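Local coordinates for glutaredoxin (Populus tremula x Populus tremuloides, PDB 2E7P), which binds a glutathione-ligated [2Fe-2S] cluster between subunits and probably reduces disulfides with glutathione as a thioredoxin-fold oxidoreductase, at the Fe2/s2 (inorganic) cluster and glutathione site. Numbering follows the deposited sequence. Chains: chain A/B/C/D, Glutaredoxin.

The Fe2/s2 (inorganic) cluster and glutathione site. Residues chain A 27, 30-32, 73-74, 87-88; chain B 30, 32, 73-74, 86-88; chain C 29-32, 73-74; chain D 32, 73-74. With FES (Fe2/s2 (inorganic) cluster), chain I; GSH (glutathione), chain E; GSH (glutathione), chain F; GSH (glutathione), chain G; GSH (glutathione), chain H.
The first cysteine of the CxxC (CGYC) active-site motif of this glutaredoxin, just before helix 31-43 of its thioredoxin fold, supplies one thiolate from each of chains A and C to a shared [2Fe-2S] cluster, an example of a cofactor completed by borrowed sulfur ligands. A:Cys30 SG and the cysteinyl sulfur SG2 of GSH (chain E) both bind FE2, while C:Cys30 SG and SG2 of GSH (chain G) bind FE1. In both cysteines SG lies anti to the backbone N (chi1 -165° and -167°), which aims it at the iron; the protein buries the cluster completely. Beside it, A:Tyr32 and C:Tyr32 come tip to tip, C:Tyr32 CE1 lying over the rim of one face of the A:Tyr32 ring, 3.3 Å above its plane. C:Tyr32 also turns a face to the bridging sulfide S2, while its CD2 lies 3.8 Å from SG2 of GSH (chain G). An alanine in place of C:Tyr32 would remove the ring that meets A:Tyr32 and faces S2, and would probably loosen the A–C contact around the cluster. Glutathione itself is read largely by backbone. The cysteinyl amide N2 of GSH (chain E) donates in the carbonyl plane to A:Val74 O at 2.8 Å, and A:Val74 N returns a bond to O2. At the N-terminus of helix 87-95, A:Cys87 N holds the gamma-glutamyl carboxylate oxygen O11 at 2.8 Å and A:Asp88 N holds O12 at 2.9 Å, where the helix end is likely to stabilise the negative charge. The extended A:Lys27 chain brings NZ to the glycyl carboxylate O31 as a salt bridge of 2.8 Å. Chains B and D hold glutathione away from the cluster; there the B:Tyr32 face receives CB1 of GSH (chain F), 3.9 Å from the ring centroid. In the deposited assembly D:Thr73 CG2 touches the glycyl CA3 of GSH (chain G), though the structure alone does not show this four-chain arrangement to be biological.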
ATOM      1  N   LYS A  27       6.696  -2.227   6.121  1.00 26.50           N
ATOM      2  CA  LYS A  27       6.712  -0.791   6.157  1.00 27.02           C
ATOM      3  C   LYS A  27       5.588  -0.340   7.097  1.00 27.62           C
ATOM      4  O   LYS A  27       4.488  -0.917   7.087  1.00 26.57           O
ATOM      5  CB  LYS A  27       6.583  -0.184   4.761  1.00 27.42           C
ATOM      6  CG  LYS A  27       7.773  -0.515   3.840  1.00 26.66           C
ATOM      7  CD  LYS A  27       7.670   0.166   2.480  1.00 27.22           C
ATOM      8  CE  LYS A  27       8.804  -0.346   1.565  1.00 28.31           C
ATOM      9  NZ  LYS A  27       8.799   0.280   0.198  1.00 30.96           N
ATOM     10  N   CYS A  30       1.879   0.260   5.934  1.00 26.32           N
ATOM     11  CA  CYS A  30       1.219  -0.754   5.077  1.00 24.10           C
ATOM     12  C   CYS A  30       0.186  -1.650   5.764  1.00 23.41           C
ATOM     13  O   CYS A  30       0.505  -2.442   6.660  1.00 22.58           O
ATOM     14  CB  CYS A  30       2.197  -1.670   4.300  1.00 23.32           C
ATOM     15  SG  CYS A  30       1.327  -2.572   2.935  1.00 27.97           S
ATOM     16  N   GLY A  31      -1.048  -1.564   5.266  1.00 23.53           N
ATOM     17  CA  GLY A  31      -2.148  -2.387   5.719  1.00 21.73           C
ATOM     18  C   GLY A  31      -1.856  -3.856   5.553  1.00 22.54           C
ATOM     19  O   GLY A  31      -2.183  -4.619   6.450  1.00 21.79           O
ATOM     20  N   TYR A  32      -1.213  -4.283   4.440  1.00 22.68           N
ATOM     21  CA  TYR A  32      -0.899  -5.735   4.277  1.00 23.15           C
ATOM     22  C   TYR A  32       0.097  -6.202   5.340  1.00 23.12           C
ATOM     23  O   TYR A  32       0.016  -7.335   5.852  1.00 22.65           O
ATOM     24  CB  TYR A  32      -0.320  -6.055   2.890  1.00 25.37           C
ATOM     25  CG  TYR A  32      -1.372  -6.250   1.825  1.00 27.66           C
ATOM     26  CD1 TYR A  32      -2.440  -7.133   2.029  1.00 31.99           C
ATOM     27  CD2 TYR A  32      -1.292  -5.586   0.629  1.00 25.31           C
ATOM     28  CE1 TYR A  32      -3.420  -7.324   1.060  1.00 31.65           C
ATOM     29  CE2 TYR A  32      -2.254  -5.768  -0.360  1.00 30.72           C
ATOM     30  CZ  TYR A  32      -3.302  -6.647  -0.140  1.00 30.61           C
ATOM     31  OH  TYR A  32      -4.266  -6.825  -1.101  1.00 33.29           O
ATOM     32  N   THR A  73       8.731  -7.171  -2.311  1.00 30.96           N
ATOM     33  CA  THR A  73       7.628  -6.448  -1.656  1.00 29.49           C
ATOM     34  C   THR A  73       7.549  -6.700  -0.153  1.00 28.83           C
ATOM     35  O   THR A  73       8.219  -7.593   0.373  1.00 29.14           O
ATOM     36  CB  THR A  73       6.278  -6.810  -2.269  1.00 29.51           C
ATOM     37  OG1 THR A  73       6.053  -8.212  -2.111  1.00 28.33           O
ATOM     38  CG2 THR A  73       6.213  -6.391  -3.764  1.00 27.73           C
ATOM     39  N   VAL A  74       6.758  -5.883   0.537  1.00 27.38           N
ATOM     40  CA  VAL A  74       6.447  -6.143   1.928  1.00 26.32           C
ATOM     41  C   VAL A  74       4.939  -6.482   2.072  1.00 25.74           C
ATOM     42  O   VAL A  74       4.121  -6.002   1.285  1.00 25.52           O
ATOM     43  CB  VAL A  74       6.856  -4.977   2.834  1.00 25.62           C
ATOM     44  CG1 VAL A  74       8.350  -4.753   2.767  1.00 25.67           C
ATOM     45  CG2 VAL A  74       6.114  -3.690   2.420  1.00 28.00           C
ATOM     46  N   CYS A  87       1.870 -11.408   2.726  1.00 29.12           N
ATOM     47  CA  CYS A  87       0.633 -11.407   3.491  1.00 29.18           C
ATOM     48  C   CYS A  87      -0.265 -12.554   3.043  1.00 29.49           C
ATOM     49  O   CYS A  87      -0.662 -13.382   3.868  1.00 29.26           O
ATOM     50  CB  CYS A  87      -0.106 -10.069   3.366  1.00 28.66           C
ATOM     51  SG  CYS A  87      -1.613 -10.057   4.363  1.00 28.03           S
ATOM     52  N   ASP A  88      -0.572 -12.600   1.745  1.00 30.03           N
ATOM     53  CA  ASP A  88      -1.339 -13.705   1.155  1.00 31.19           C
ATOM     54  C   ASP A  88      -0.823 -15.088   1.562  1.00 30.70           C
ATOM     55  O   ASP A  88      -1.622 -15.943   1.872  1.00 30.38           O
ATOM     56  CB  ASP A  88      -1.381 -13.639  -0.391  1.00 31.38           C
ATOM     57  CG  ASP A  88      -2.154 -12.450  -0.915  1.00 34.72           C
ATOM     58  OD1 ASP A  88      -2.918 -11.841  -0.140  1.00 37.93           O
ATOM     59  OD2 ASP A  88      -2.003 -12.133  -2.121  1.00 37.31           O
TER
ATOM     60  N   CYS B  30      -2.452  -2.906 -13.241  1.00 21.72           N
ATOM     61  CA  CYS B  30      -1.443  -2.023 -12.637  1.00 21.84           C
ATOM     62  C   CYS B  30      -1.383  -0.624 -13.301  1.00 21.17           C
ATOM     63  O   CYS B  30      -1.071  -0.515 -14.476  1.00 20.37           O
ATOM     64  CB  CYS B  30      -0.063  -2.710 -12.641  1.00 21.69           C
ATOM     65  SG  CYS B  30       1.262  -1.649 -12.069  1.00 24.72           S
ATOM     66  N   TYR B  32       0.932   1.759 -12.927  1.00 20.88           N
ATOM     67  CA  TYR B  32       2.284   1.965 -13.450  1.00 21.67           C
ATOM     68  C   TYR B  32       2.523   1.240 -14.778  1.00 21.21           C
ATOM     69  O   TYR B  32       3.218   1.753 -15.673  1.00 21.23           O
ATOM     70  CB  TYR B  32       3.329   1.533 -12.422  1.00 21.62           C
ATOM     71  CG  TYR B  32       3.507   2.500 -11.277  1.00 23.82           C
ATOM     72  CD1 TYR B  32       4.115   3.734 -11.481  1.00 24.50           C
ATOM     73  CD2 TYR B  32       3.094   2.177  -9.970  1.00 24.51           C
ATOM     74  CE1 TYR B  32       4.299   4.631 -10.424  1.00 25.93           C
ATOM     75  CE2 TYR B  32       3.271   3.081  -8.907  1.00 23.57           C
ATOM     76  CZ  TYR B  32       3.896   4.291  -9.145  1.00 24.93           C
ATOM     77  OH  TYR B  32       4.117   5.226  -8.123  1.00 28.01           O
ATOM     78  N   THR B  73       8.615  -5.595  -8.380  1.00 28.01           N
ATOM     79  CA  THR B  73       7.370  -4.993  -8.824  1.00 26.96           C
ATOM     80  C   THR B  73       7.247  -4.991 -10.363  1.00 27.02           C
ATOM     81  O   THR B  73       8.242  -5.171 -11.089  1.00 26.87           O
ATOM     82  CB  THR B  73       7.271  -3.532  -8.319  1.00 27.65           C
ATOM     83  OG1 THR B  73       8.393  -2.768  -8.805  1.00 28.01           O
ATOM     84  CG2 THR B  73       7.222  -3.449  -6.783  1.00 27.14           C
ATOM     85  N   VAL B  74       6.014  -4.831 -10.847  1.00 25.52           N
ATOM     86  CA  VAL B  74       5.701  -4.552 -12.246  1.00 24.59           C
ATOM     87  C   VAL B  74       5.405  -3.026 -12.400  1.00 24.31           C
ATOM     88  O   VAL B  74       4.871  -2.386 -11.475  1.00 23.48           O
ATOM     89  CB  VAL B  74       4.502  -5.401 -12.734  1.00 25.29           C
ATOM     90  CG1 VAL B  74       4.870  -6.920 -12.811  1.00 25.02           C
ATOM     91  CG2 VAL B  74       3.251  -5.179 -11.829  1.00 23.97           C
ATOM     92  N   GLY B  86      11.634   0.115 -13.908  1.00 26.29           N
ATOM     93  CA  GLY B  86      10.162   0.208 -13.801  1.00 26.75           C
ATOM     94  C   GLY B  86       9.573   1.422 -14.507  1.00 26.93           C
ATOM     95  O   GLY B  86      10.217   2.043 -15.372  1.00 26.73           O
ATOM     96  N   CYS B  87       8.351   1.790 -14.134  1.00 26.15           N
ATOM     97  CA  CYS B  87       7.700   2.914 -14.773  1.00 25.73           C
ATOM     98  C   CYS B  87       8.443   4.215 -14.461  1.00 25.59           C
ATOM     99  O   CYS B  87       8.708   5.025 -15.384  1.00 25.93           O
ATOM    100  CB  CYS B  87       6.213   2.977 -14.404  1.00 25.85           C
ATOM    101  SG  CYS B  87       5.318   4.377 -15.106  1.00 26.19           S
ATOM    102  N   ASP B  88       8.819   4.416 -13.198  1.00 24.92           N
ATOM    103  CA  ASP B  88       9.559   5.646 -12.837  1.00 24.88           C
ATOM    104  C   ASP B  88      10.853   5.798 -13.659  1.00 24.30           C
ATOM    105  O   ASP B  88      11.209   6.911 -14.082  1.00 23.12           O
ATOM    106  CB  ASP B  88       9.912   5.709 -11.351  1.00 25.17           C
ATOM    107  CG  ASP B  88       8.700   5.949 -10.457  1.00 28.06           C
ATOM    108  OD1 ASP B  88       7.607   6.360 -10.935  1.00 28.14           O
ATOM    109  OD2 ASP B  88       8.871   5.715  -9.259  1.00 31.83           O
TER
ATOM    110  N   TYR C  29       1.355   3.982  -3.947  1.00 23.98           N
ATOM    111  CA  TYR C  29       2.136   2.989  -3.230  1.00 24.86           C
ATOM    112  C   TYR C  29       1.318   1.868  -2.554  1.00 25.37           C
ATOM    113  O   TYR C  29       1.916   0.935  -1.998  1.00 26.69           O
ATOM    114  CB  TYR C  29       3.036   3.695  -2.201  1.00 25.69           C
ATOM    115  CG  TYR C  29       2.271   4.541  -1.212  1.00 25.80           C
ATOM    116  CD1 TYR C  29       1.575   3.941  -0.142  1.00 25.50           C
ATOM    117  CD2 TYR C  29       2.225   5.933  -1.348  1.00 26.77           C
ATOM    118  CE1 TYR C  29       0.862   4.705   0.757  1.00 24.22           C
ATOM    119  CE2 TYR C  29       1.512   6.725  -0.441  1.00 25.65           C
ATOM    120  CZ  TYR C  29       0.835   6.095   0.599  1.00 25.76           C
ATOM    121  OH  TYR C  29       0.140   6.868   1.474  1.00 24.70           O
ATOM    122  N   CYS C  30      -0.024   1.931  -2.587  1.00 24.58           N
ATOM    123  CA  CYS C  30      -0.796   1.042  -1.734  1.00 22.14           C
ATOM    124  C   CYS C  30      -1.331  -0.195  -2.438  1.00 21.90           C
ATOM    125  O   CYS C  30      -2.097  -0.105  -3.384  1.00 21.98           O
ATOM    126  CB  CYS C  30      -1.949   1.756  -0.980  1.00 22.26           C
ATOM    127  SG  CYS C  30      -2.685   0.711   0.376  1.00 27.01           S
ATOM    128  N   GLY C  31      -1.008  -1.354  -1.879  1.00 22.53           N
ATOM    129  CA  GLY C  31      -1.485  -2.633  -2.356  1.00 21.28           C
ATOM    130  C   GLY C  31      -2.968  -2.840  -2.174  1.00 21.62           C
ATOM    131  O   GLY C  31      -3.592  -3.501  -2.992  1.00 21.48           O
ATOM    132  N   TYR C  32      -3.551  -2.294  -1.105  1.00 21.73           N
ATOM    133  CA  TYR C  32      -5.005  -2.340  -0.943  1.00 20.96           C
ATOM    134  C   TYR C  32      -5.656  -1.616  -2.114  1.00 20.10           C
ATOM    135  O   TYR C  32      -6.626  -2.102  -2.696  1.00 18.34           O
ATOM    136  CB  TYR C  32      -5.440  -1.722   0.389  1.00 23.27           C
ATOM    137  CG  TYR C  32      -5.322  -2.643   1.609  1.00 25.41           C
ATOM    138  CD1 TYR C  32      -5.213  -4.008   1.444  1.00 27.08           C
ATOM    139  CD2 TYR C  32      -5.317  -2.130   2.920  1.00 23.52           C
ATOM    140  CE1 TYR C  32      -5.100  -4.865   2.523  1.00 30.01           C
ATOM    141  CE2 TYR C  32      -5.237  -2.984   4.020  1.00 28.70           C
ATOM    142  CZ  TYR C  32      -5.115  -4.368   3.796  1.00 29.62           C
ATOM    143  OH  TYR C  32      -5.036  -5.309   4.819  1.00 32.27           O
ATOM    144  N   THR C  73      -9.197   6.851   4.694  1.00 21.69           N
ATOM    145  CA  THR C  73      -8.193   5.938   4.200  1.00 20.64           C
ATOM    146  C   THR C  73      -8.437   5.686   2.701  1.00 21.01           C
ATOM    147  O   THR C  73      -9.520   5.984   2.179  1.00 20.70           O
ATOM    148  CB  THR C  73      -8.298   4.568   4.928  1.00 21.08           C
ATOM    149  OG1 THR C  73      -9.635   4.066   4.777  1.00 20.69           O
ATOM    150  CG2 THR C  73      -7.935   4.670   6.431  1.00 18.87           C
ATOM    151  N   VAL C  74      -7.428   5.142   2.020  1.00 20.12           N
ATOM    152  CA  VAL C  74      -7.556   4.692   0.633  1.00 19.68           C
ATOM    153  C   VAL C  74      -7.500   3.159   0.612  1.00 19.24           C
ATOM    154  O   VAL C  74      -6.885   2.562   1.498  1.00 19.62           O
ATOM    155  CB  VAL C  74      -6.445   5.307  -0.251  1.00 20.08           C
ATOM    156  CG1 VAL C  74      -6.599   6.839  -0.279  1.00 19.80           C
ATOM    157  CG2 VAL C  74      -5.082   4.921   0.266  1.00 19.12           C
TER
ATOM    158  N   TYR D  32       2.913   3.546  14.385  1.00 25.09           N
ATOM    159  CA  TYR D  32       2.800   4.982  14.711  1.00 25.22           C
ATOM    160  C   TYR D  32       2.194   5.201  16.085  1.00 25.23           C
ATOM    161  O   TYR D  32       2.527   6.175  16.782  1.00 25.25           O
ATOM    162  CB  TYR D  32       1.988   5.703  13.641  1.00 26.48           C
ATOM    163  CG  TYR D  32       2.618   5.593  12.274  1.00 26.19           C
ATOM    164  CD1 TYR D  32       3.869   6.179  12.011  1.00 27.55           C
ATOM    165  CD2 TYR D  32       1.997   4.879  11.265  1.00 26.10           C
ATOM    166  CE1 TYR D  32       4.453   6.077  10.753  1.00 29.27           C
ATOM    167  CE2 TYR D  32       2.547   4.781  10.008  1.00 28.18           C
ATOM    168  CZ  TYR D  32       3.769   5.374   9.749  1.00 29.74           C
ATOM    169  OH  TYR D  32       4.329   5.235   8.506  1.00 30.68           O
ATOM    170  N   THR D  73      -7.039   7.818  10.243  1.00 26.33           N
ATOM    171  CA  THR D  73      -6.019   6.892  10.656  1.00 25.46           C
ATOM    172  C   THR D  73      -5.787   6.949  12.167  1.00 24.79           C
ATOM    173  O   THR D  73      -6.292   7.843  12.857  1.00 24.66           O
ATOM    174  CB  THR D  73      -4.659   7.214   9.941  1.00 26.50           C
ATOM    175  OG1 THR D  73      -4.308   8.596  10.153  1.00 26.88           O
ATOM    176  CG2 THR D  73      -4.713   6.899   8.452  1.00 25.62           C
ATOM    177  N   VAL D  74      -5.064   5.955  12.680  1.00 24.02           N
ATOM    178  CA  VAL D  74      -4.566   5.951  14.052  1.00 22.87           C
ATOM    179  C   VAL D  74      -3.048   6.196  14.029  1.00 23.61           C
ATOM    180  O   VAL D  74      -2.367   5.808  13.069  1.00 23.55           O
ATOM    181  CB  VAL D  74      -4.903   4.620  14.801  1.00 22.72           C
ATOM    182  CG1 VAL D  74      -6.481   4.458  15.005  1.00 21.83           C
ATOM    183  CG2 VAL D  74      -4.261   3.388  14.119  1.00 21.55           C
TER
HETATM  184 FE1  FES I1201      -1.775  -0.001   1.655  1.00  2.00          FE
HETATM  185 FE2  FES I1201       0.446  -1.715   1.742  1.00  2.00          FE
HETATM  186  S1  FES I1201      -0.079  -0.123   1.702  1.00 30.48           S
HETATM  187  S2  FES I1201      -1.356  -1.723   1.726  1.00 27.58           S
HETATM  188  N1  GSH E1001       0.792 -10.290  -2.713  1.00 27.15           N
HETATM  189  CA1 GSH E1001       1.586  -9.504  -1.797  1.00 29.59           C
HETATM  190  C1  GSH E1001       1.382 -10.072  -0.419  1.00 26.96           C
HETATM  191  O11 GSH E1001       2.138  -9.760   0.525  1.00 28.56           O
HETATM  192  O12 GSH E1001       0.481 -10.887  -0.297  1.00 28.88           O
HETATM  193  CB1 GSH E1001       1.196  -8.025  -1.843  1.00 26.72           C
HETATM  194  CG1 GSH E1001       2.372  -7.198  -1.353  1.00 26.03           C
HETATM  195  CD1 GSH E1001       2.371  -5.773  -1.845  1.00 24.75           C
HETATM  196  OE1 GSH E1001       1.719  -5.450  -2.839  1.00 26.01           O
HETATM  197  N2  GSH E1001       3.148  -4.945  -1.137  1.00 23.41           N
HETATM  198  CA2 GSH E1001       3.272  -3.534  -1.458  1.00 27.39           C
HETATM  199  C2  GSH E1001       4.722  -3.236  -1.830  1.00 28.85           C
HETATM  200  O2  GSH E1001       5.656  -3.795  -1.250  1.00 27.51           O
HETATM  201  CB2 GSH E1001       2.735  -2.656  -0.281  1.00 28.39           C
HETATM  202  SG2 GSH E1001       1.028  -2.617   0.407  1.00 31.25           S
HETATM  203  N3  GSH E1001       4.972  -2.358  -2.822  1.00 25.89           N
HETATM  204  CA3 GSH E1001       6.312  -1.994  -3.303  1.00 29.20           C
HETATM  205  C3  GSH E1001       7.191  -1.254  -2.304  1.00 32.38           C
HETATM  206  O31 GSH E1001       6.679  -0.775  -1.258  1.00 32.02           O
HETATM  207  O32 GSH E1001       8.414  -1.098  -2.566  1.00 33.63           O
HETATM  208  N1  GSH F1002       8.172   2.483  -8.526  1.00 23.70           N
HETATM  209  CA1 GSH F1002       7.746   1.281  -9.243  1.00 23.15           C
HETATM  210  C1  GSH F1002       7.741   1.626 -10.701  1.00 22.81           C
HETATM  211  O11 GSH F1002       7.557   0.764 -11.588  1.00 21.48           O
HETATM  212  O12 GSH F1002       7.894   2.826 -10.991  1.00 24.26           O
HETATM  213  CB1 GSH F1002       6.323   0.966  -8.754  1.00 24.65           C
HETATM  214  CG1 GSH F1002       5.624  -0.278  -9.367  1.00 26.10           C
HETATM  215  CD1 GSH F1002       4.503  -0.831  -8.464  1.00 26.30           C
HETATM  216  OE1 GSH F1002       4.239  -0.292  -7.398  1.00 26.41           O
HETATM  217  N2  GSH F1002       3.822  -1.898  -8.896  1.00 25.25           N
HETATM  218  CA2 GSH F1002       2.804  -2.573  -8.109  1.00 26.84           C
HETATM  219  C2  GSH F1002       3.378  -3.914  -7.755  1.00 27.18           C
HETATM  220  O2  GSH F1002       4.134  -4.447  -8.542  1.00 24.78           O
HETATM  221  CB2 GSH F1002       1.628  -2.880  -9.010  1.00 30.74           C
HETATM  222  SG2 GSH F1002       0.706  -1.381  -9.397  1.00 35.93           S
HETATM  223  N3  GSH F1002       3.036  -4.531  -6.615  1.00 28.29           N
HETATM  224  CA3 GSH F1002       3.520  -5.847  -6.198  1.00 28.03           C
HETATM  225  C3  GSH F1002       2.890  -6.946  -7.039  1.00 32.50           C
HETATM  226  O31 GSH F1002       1.996  -6.696  -7.887  1.00 35.02           O
HETATM  227  O32 GSH F1002       3.261  -8.127  -6.882  1.00 34.13           O
HETATM  228  N1  GSH G1000     -10.141  -1.299   5.920  1.00 23.94           N
HETATM  229  CA1 GSH G1000      -9.606  -0.350   4.941  1.00 25.14           C
HETATM  230  C1  GSH G1000      -9.993  -0.831   3.571  1.00 24.57           C
HETATM  231  O11 GSH G1000      -9.905  -0.093   2.548  1.00 21.59           O
HETATM  232  O12 GSH G1000     -10.434  -2.000   3.511  1.00 26.44           O
HETATM  233  CB1 GSH G1000      -8.088  -0.203   5.140  1.00 24.39           C
HETATM  234  CG1 GSH G1000      -7.458   0.887   4.243  1.00 22.08           C
HETATM  235  CD1 GSH G1000      -6.104   1.315   4.743  1.00 20.93           C
HETATM  236  OE1 GSH G1000      -5.641   0.893   5.792  1.00 19.52           O
HETATM  237  N2  GSH G1000      -5.479   2.240   4.024  1.00 21.28           N
HETATM  238  CA2 GSH G1000      -4.172   2.769   4.432  1.00 23.48           C
HETATM  239  C2  GSH G1000      -4.254   4.280   4.376  1.00 26.61           C
HETATM  240  O2  GSH G1000      -5.072   4.879   3.649  1.00 27.24           O
HETATM  241  CB2 GSH G1000      -3.065   2.242   3.463  1.00 23.13           C
HETATM  242  SG2 GSH G1000      -2.631   0.486   3.113  1.00 27.67           S
HETATM  243  N3  GSH G1000      -3.414   4.986   5.139  1.00 23.32           N
HETATM  244  CA3 GSH G1000      -3.406   6.421   5.114  1.00 25.36           C
HETATM  245  C3  GSH G1000      -2.873   6.858   3.754  1.00 30.17           C
HETATM  246  O31 GSH G1000      -2.072   6.147   3.099  1.00 29.42           O
HETATM  247  O32 GSH G1000      -3.248   7.958   3.323  1.00 33.73           O
HETATM  248  N1  GSH H1003       0.817   9.982   9.012  1.00 32.55           N
HETATM  249  CA1 GSH H1003       0.004   9.259   9.977  1.00 32.64           C
HETATM  250  C1  GSH H1003       0.337   9.704  11.376  1.00 32.17           C
HETATM  251  O11 GSH H1003      -0.410   9.415  12.351  1.00 30.43           O
HETATM  252  O12 GSH H1003       1.398  10.356  11.527  1.00 33.78           O
HETATM  253  CB1 GSH H1003       0.307   7.764   9.780  1.00 30.98           C
HETATM  254  CG1 GSH H1003      -0.736   6.906  10.512  1.00 28.78           C
HETATM  255  CD1 GSH H1003      -1.105   5.610   9.779  1.00 27.34           C
HETATM  256  OE1 GSH H1003      -0.829   5.424   8.595  1.00 28.20           O
HETATM  257  N2  GSH H1003      -1.772   4.714  10.506  1.00 24.15           N
HETATM  258  CA2 GSH H1003      -2.265   3.451   9.961  1.00 24.37           C
HETATM  259  C2  GSH H1003      -3.761   3.422   9.837  1.00 24.51           C
HETATM  260  O2  GSH H1003      -4.513   3.962  10.656  1.00 21.67           O
HETATM  261  CB2 GSH H1003      -1.914   2.387  10.974  1.00 25.86           C
HETATM  262  SG2 GSH H1003      -0.181   1.915  10.744  1.00 34.06           S
HETATM  263  N3  GSH H1003      -4.224   2.734   8.802  1.00 23.17           N
HETATM  264  CA3 GSH H1003      -5.632   2.543   8.527  1.00 28.07           C
HETATM  265  C3  GSH H1003      -6.210   1.617   9.586  1.00 31.37           C
HETATM  266  O31 GSH H1003      -5.489   0.834  10.279  1.00 30.19           O
HETATM  267  O32 GSH H1003      -7.443   1.657   9.725  1.00 36.29           O
HETATM  268  O   HOH W   1     -10.347   2.445   2.650  1.00 19.35           O
HETATM  269  O   HOH W   2       8.356  -1.684 -11.224  1.00 20.41           O
HETATM  270  O   HOH W   3      -2.894   9.288  12.396  1.00 22.74           O